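Side-chain contacts in acetyltransferase of GNAT family (Staphylococcus aureus subsp. aureus Mu50, PDB 3D8P), which probably transfers an acetyl group from acetyl-coenzyme A to an amine of a substrate not yet identified, as members of the GNAT family do: residues S12-L17 / I33-Q38; M84-G89 / L93-K98. All coordinates share one frame; numbering follows the deposited sequence.

Contact 1 of 2, residues S12-L17 / I33-Q38. With CA (calcium ion), chain C.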
# COMPACT_ATOMS: atom_id res chain seq x y z
N SER A 12 -14.51 -11.27 -2.35
CA SER A 12 -14.17 -12.68 -2.25
C SER A 12 -12.80 -12.86 -1.64
O SER A 12 -12.53 -13.88 -1.02
CB SER A 12 -14.25 -13.37 -3.61
OG SER A 12 -13.38 -12.81 -4.58
N TYR A 13 -11.94 -11.84 -1.80
CA TYR A 13 -10.55 -11.91 -1.35
C TYR A 13 -10.33 -11.48 0.09
O TYR A 13 -9.18 -11.53 0.55
CB TYR A 13 -9.67 -11.07 -2.27
CG TYR A 13 -9.30 -11.69 -3.59
CD1 TYR A 13 -8.32 -12.68 -3.66
CD2 TYR A 13 -9.90 -11.27 -4.78
CE1 TYR A 13 -7.96 -13.24 -4.87
CE2 TYR A 13 -9.54 -11.83 -6.00
CZ TYR A 13 -8.55 -12.80 -6.05
OH TYR A 13 -8.21 -13.37 -7.28
N LYS A 14 -11.39 -11.10 0.80
CA LYS A 14 -11.26 -10.59 2.18
C LYS A 14 -10.36 -11.44 3.09
O LYS A 14 -9.39 -10.94 3.63
CB LYS A 14 -12.61 -10.46 2.88
CG LYS A 14 -12.47 -9.96 4.32
CD LYS A 14 -13.80 -9.63 4.96
CE LYS A 14 -13.60 -9.27 6.43
NZ LYS A 14 -14.88 -8.85 7.09
N GLU A 15 -10.69 -12.70 3.25
CA GLU A 15 -9.97 -13.54 4.20
C GLU A 15 -8.54 -13.88 3.72
O GLU A 15 -7.60 -13.91 4.53
CB GLU A 15 -10.79 -14.80 4.54
CG GLU A 15 -12.09 -14.50 5.33
CD GLU A 15 -11.83 -13.79 6.67
OE1 GLU A 15 -10.72 -13.96 7.21
OE2 GLU A 15 -12.70 -13.05 7.16
N GLU A 16 -8.39 -14.13 2.43
CA GLU A 16 -7.08 -14.36 1.84
C GLU A 16 -6.16 -13.16 2.02
O GLU A 16 -4.99 -13.32 2.38
CB GLU A 16 -7.19 -14.72 0.34
CG GLU A 16 -5.85 -15.24 -0.22
CD GLU A 16 -5.84 -15.48 -1.71
OE1 GLU A 16 -6.92 -15.57 -2.32
OE2 GLU A 16 -4.75 -15.61 -2.28
N LEU A 17 -6.70 -11.96 1.77
CA LEU A 17 -5.94 -10.71 1.90
C LEU A 17 -5.43 -10.52 3.30
O LEU A 17 -4.26 -10.26 3.51
CB LEU A 17 -6.81 -9.52 1.52
CG LEU A 17 -6.14 -8.14 1.65
CD1 LEU A 17 -4.94 -8.11 0.77
CD2 LEU A 17 -7.06 -6.99 1.28
N ILE A 33 1.75 -6.76 15.80
CA ILE A 33 0.52 -6.23 15.20
C ILE A 33 -0.36 -7.41 14.93
O ILE A 33 0.13 -8.51 14.67
CB ILE A 33 0.82 -5.52 13.87
CG1 ILE A 33 -0.34 -4.59 13.50
CG2 ILE A 33 1.13 -6.57 12.77
CD1 ILE A 33 -0.07 -3.64 12.32
N ASP A 34 -1.67 -7.23 15.01
CA ASP A 34 -2.53 -8.36 14.66
C ASP A 34 -3.79 -7.92 13.93
O ASP A 34 -3.84 -6.79 13.49
CB ASP A 34 -2.76 -9.31 15.85
CG ASP A 34 -3.30 -8.63 17.06
OD1 ASP A 34 -3.87 -7.54 16.90
OD2 ASP A 34 -3.14 -9.18 18.16
N ARG A 35 -4.76 -8.80 13.75
CA ARG A 35 -5.91 -8.46 12.93
C ARG A 35 -6.75 -7.31 13.49
O ARG A 35 -7.18 -6.42 12.75
CB ARG A 35 -6.76 -9.71 12.72
CG ARG A 35 -8.07 -9.45 11.99
CD ARG A 35 -8.66 -10.74 11.51
NE ARG A 35 -9.90 -10.48 10.79
CZ ARG A 35 -10.45 -11.33 9.92
NH1 ARG A 35 -9.88 -12.50 9.65
NH2 ARG A 35 -11.57 -10.99 9.31
N ASP A 36 -6.95 -7.30 14.81
CA ASP A 36 -7.79 -6.28 15.43
C ASP A 36 -7.10 -4.91 15.56
O ASP A 36 -7.76 -3.96 15.99
CB ASP A 36 -8.45 -6.80 16.75
CG ASP A 36 -7.44 -7.07 17.88
OD1 ASP A 36 -6.36 -6.46 17.85
OD2 ASP A 36 -7.75 -7.86 18.80
N ASP A 37 -5.83 -4.81 15.16
CA ASP A 37 -5.14 -3.53 15.03
C ASP A 37 -5.39 -2.91 13.66
O ASP A 37 -5.04 -1.75 13.43
CB ASP A 37 -3.62 -3.70 15.21
CG ASP A 37 -3.24 -4.14 16.62
OD1 ASP A 37 -3.82 -3.60 17.58
OD2 ASP A 37 -2.35 -5.01 16.77
N GLN A 38 -6.03 -3.66 12.76
CA GLN A 38 -6.14 -3.23 11.37
C GLN A 38 -7.57 -3.33 10.87
O GLN A 38 -7.84 -4.02 9.88
CB GLN A 38 -5.21 -4.08 10.51
CG GLN A 38 -3.80 -4.19 11.12
CD GLN A 38 -2.84 -4.99 10.27
OE1 GLN A 38 -2.34 -4.50 9.26
NE2 GLN A 38 -2.55 -6.21 10.70
CA CA C . -3.94 -6.12 18.91
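Glu-15 and Arg-35 meet end-on, carboxylate against guanidinium, in a two-bond salt bridge. Arg-35 NH1 reaches Glu-15 OE1 at 3.0 Å, while NH2 reaches OE2 at 3.2 Å along an almost straight line (174°). Both oxygens are met on their syn side, and the two flat groups lie only 27° apart, so the pair of bonds limits rotation of either group. The chains themselves cross at about a right angle: Arg-35 runs out fully extended, whereas Glu-15 bends at chi2 (-60°) and turns its carboxylate toward the arginine. A long side chain suits each place, because Glu-15 CA and Arg-35 CA stay 10.9 Å apart.

Lys-14 also crosses Arg-35 at about a right angle, its CE 3.9 Å from Arg-35 NH2. The carboxylates of Glu-15 and Glu-42 probably offset the two positive charges: Arg-35 NE forms a salt bridge with Glu-42, whose backbone carbonyl accepts from Lys-14 NZ.

Arg-35 is flanked in sequence by calcium ligands, whose carboxylates bind the ion away from the salt bridge. Asp-34 OD1 binds it at 2.5 Å and Asp-36 OD1 at 2.7 Å, with both oxygens of Asp-37 farther off. Short carboxylates suit this tight 3-10 turn. The contact thus ties the first turn of helix 14-28 to the loop that follows it, at the surface, while Leu-17 turns inward onto strands 54-59 and 65-73.

Contact 2 of 2, residues M84-G89 / L93-K98. With EDO (1,2-ethanediol), chain F; EDO (1,2-ethanediol), chain G; ACT (acetate ion), chain E.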
# COMPACT_ATOMS: atom_id res chain seq x y z
N MSE A 84 1.16 -1.97 1.30
CA MSE A 84 1.93 -2.49 0.19
C MSE A 84 2.77 -3.68 0.64
O MSE A 84 3.60 -3.57 1.53
CB MSE A 84 2.80 -1.44 -0.48
CG MSE A 84 3.39 -2.01 -1.77
SE MSE A 84 4.50 -0.76 -2.69
CE MSE A 84 4.68 -1.82 -4.27
N PHE A 85 2.51 -4.83 0.03
CA PHE A 85 3.15 -6.09 0.39
C PHE A 85 3.33 -6.93 -0.87
O PHE A 85 2.51 -6.87 -1.77
CB PHE A 85 2.30 -6.87 1.38
CG PHE A 85 2.26 -6.27 2.73
CD1 PHE A 85 3.28 -6.52 3.65
CD2 PHE A 85 1.21 -5.46 3.11
CE1 PHE A 85 3.26 -5.95 4.92
CE2 PHE A 85 1.20 -4.87 4.39
CZ PHE A 85 2.23 -5.13 5.28
N VAL A 86 4.41 -7.72 -0.90
CA VAL A 86 4.72 -8.59 -2.03
C VAL A 86 5.22 -9.89 -1.45
O VAL A 86 6.03 -9.90 -0.55
CB VAL A 86 5.78 -7.98 -2.98
CG1 VAL A 86 6.21 -9.00 -4.07
CG2 VAL A 86 5.25 -6.70 -3.61
N ASP A 87 4.69 -10.99 -1.95
CA ASP A 87 5.11 -12.31 -1.52
C ASP A 87 6.65 -12.42 -1.65
O ASP A 87 7.23 -11.97 -2.64
CB ASP A 87 4.40 -13.35 -2.37
CG ASP A 87 4.55 -14.75 -1.84
OD1 ASP A 87 5.70 -15.24 -1.81
OD2 ASP A 87 3.52 -15.36 -1.48
N LYS A 88 7.30 -12.99 -0.62
CA LYS A 88 8.77 -13.16 -0.59
C LYS A 88 9.24 -13.94 -1.80
O LYS A 88 10.24 -13.59 -2.42
CB LYS A 88 9.22 -13.84 0.71
N GLY A 89 8.51 -14.99 -2.16
CA GLY A 89 8.84 -15.82 -3.33
C GLY A 89 8.63 -15.15 -4.69
O GLY A 89 8.88 -15.79 -5.71
N LEU A 93 10.53 -9.95 -9.33
CA LEU A 93 9.76 -10.04 -10.57
C LEU A 93 9.13 -8.66 -10.89
O LEU A 93 8.26 -8.54 -11.75
CB LEU A 93 8.72 -11.17 -10.48
CG LEU A 93 9.28 -12.58 -10.81
CD1 LEU A 93 10.33 -13.05 -9.78
CD2 LEU A 93 8.16 -13.62 -10.95
N LYS A 94 9.61 -7.62 -10.21
CA LYS A 94 9.12 -6.24 -10.37
C LYS A 94 7.60 -6.07 -10.13
O LYS A 94 6.95 -5.19 -10.73
CB LYS A 94 9.54 -5.66 -11.72
CG LYS A 94 11.05 -5.49 -11.87
CD LYS A 94 11.42 -4.85 -13.20
N ILE A 95 7.06 -6.88 -9.21
CA ILE A 95 5.64 -6.82 -8.83
C ILE A 95 5.32 -5.54 -8.04
O ILE A 95 4.29 -4.91 -8.28
CB ILE A 95 5.21 -8.10 -8.07
CG1 ILE A 95 5.21 -9.28 -9.04
CG2 ILE A 95 3.82 -7.95 -7.44
CD1 ILE A 95 5.15 -10.61 -8.37
N GLY A 96 6.20 -5.15 -7.12
CA GLY A 96 6.04 -3.87 -6.40
C GLY A 96 5.93 -2.68 -7.35
O GLY A 96 5.06 -1.82 -7.20
N LYS A 97 6.81 -2.64 -8.35
CA LYS A 97 6.83 -1.59 -9.38
C LYS A 97 5.51 -1.55 -10.13
O LYS A 97 4.92 -0.47 -10.28
CB LYS A 97 8.01 -1.83 -10.34
CG LYS A 97 8.12 -0.89 -11.55
CD LYS A 97 8.55 0.52 -11.16
CE LYS A 97 9.03 1.33 -12.38
NZ LYS A 97 7.90 1.96 -13.11
N LYS A 98 5.04 -2.71 -10.59
CA LYS A 98 3.77 -2.83 -11.32
C LYS A 98 2.57 -2.36 -10.49
O LYS A 98 1.66 -1.69 -11.01
CB LYS A 98 3.55 -4.27 -11.80
CG LYS A 98 4.52 -4.72 -12.89
C1 EDO F . 5.04 -2.42 4.13
O1 EDO F . 3.71 -1.98 3.79
C2 EDO F . 6.09 -1.56 3.45
O2 EDO F . 6.07 -0.22 3.99
C1 EDO G . 2.94 2.39 3.17
O1 EDO G . 2.72 1.91 4.49
C2 EDO G . 2.51 1.37 2.14
O2 EDO G . 2.61 0.10 2.76
C ACT E . 7.10 -6.05 2.12
O ACT E . 7.92 -5.09 2.30
OXT ACT E . 6.63 -6.25 0.97
CH3 ACT E . 6.71 -6.94 3.25
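Met-84 O accepts a 2.8 Å hydrogen bond from O1 of an ethanediol, while the side chain of the same residue, deposited as selenomethionine, reaches across to Gly-96. The contact belongs to the beta-alpha-beta unit of the GNAT fold, where strand 78-86 gives way to helix 95-109. Arg-91 to Gly-96 resemble the family's Arg/Gln-x-x-Gly-x-Gly/Ala loop, whose backbone commonly cradles the coenzyme A pyrophosphate. Lys-94 takes the place of the first glycine and has a left-handed backbone conformation (phi 56°, psi 33°) at the N-cap; the sequence match makes a similar role probable. Val-86 N makes a longer bond, 3.3 Å, to OXT of an acetate, and Met-84 N bonds to a second ethanediol. These small molecules probably come from the crystallisation liquor, but strand amides that bind them are consistent with use by the pantetheine arm, as in relatives.

Val-86 straddles the start of the helix. With CG1 anti to the backbone N (chi1 174°), that methyl lies 4.2 Å from Ile-95 CB, while CG2 sits 4.0 Å from Gly-96 N. Beta-branching suits a residue that must offer two methyls from one short stem. Val-86 CA and Gly-96 CA are 6.6 Å apart. The extended selenomethionine brings its CE against the Gly-96 backbone, where a side chain would begin, so glycine suits the place, though the exact closeness is doubtful. Beyond the strand Asp-87 closes an Asx turn, Asp-87 OD1 accepting from Gly-89 N at 2.8 Å.

The two contacts follow one another in series: both segments of contact 1 come earlier in the chain than those of contact 2. Their centres lie about 19 Å apart and their nearest atoms about 6 Å, so they do not touch. Helix 14-28 links them, since its first turn carries one half of contact 1 and its later residues, among them Ile-21 and Gln-25, pack against Phe-85 on strand 78-86. A second route runs through Gln-38, whose OE1 bonds to both Gln-25 and Lys-83, just ahead of Met-84. Contact 1 thus fastens a calcium-bearing surface loop, whereas contact 2 shapes the strand-to-helix junction where the coenzyme probably binds.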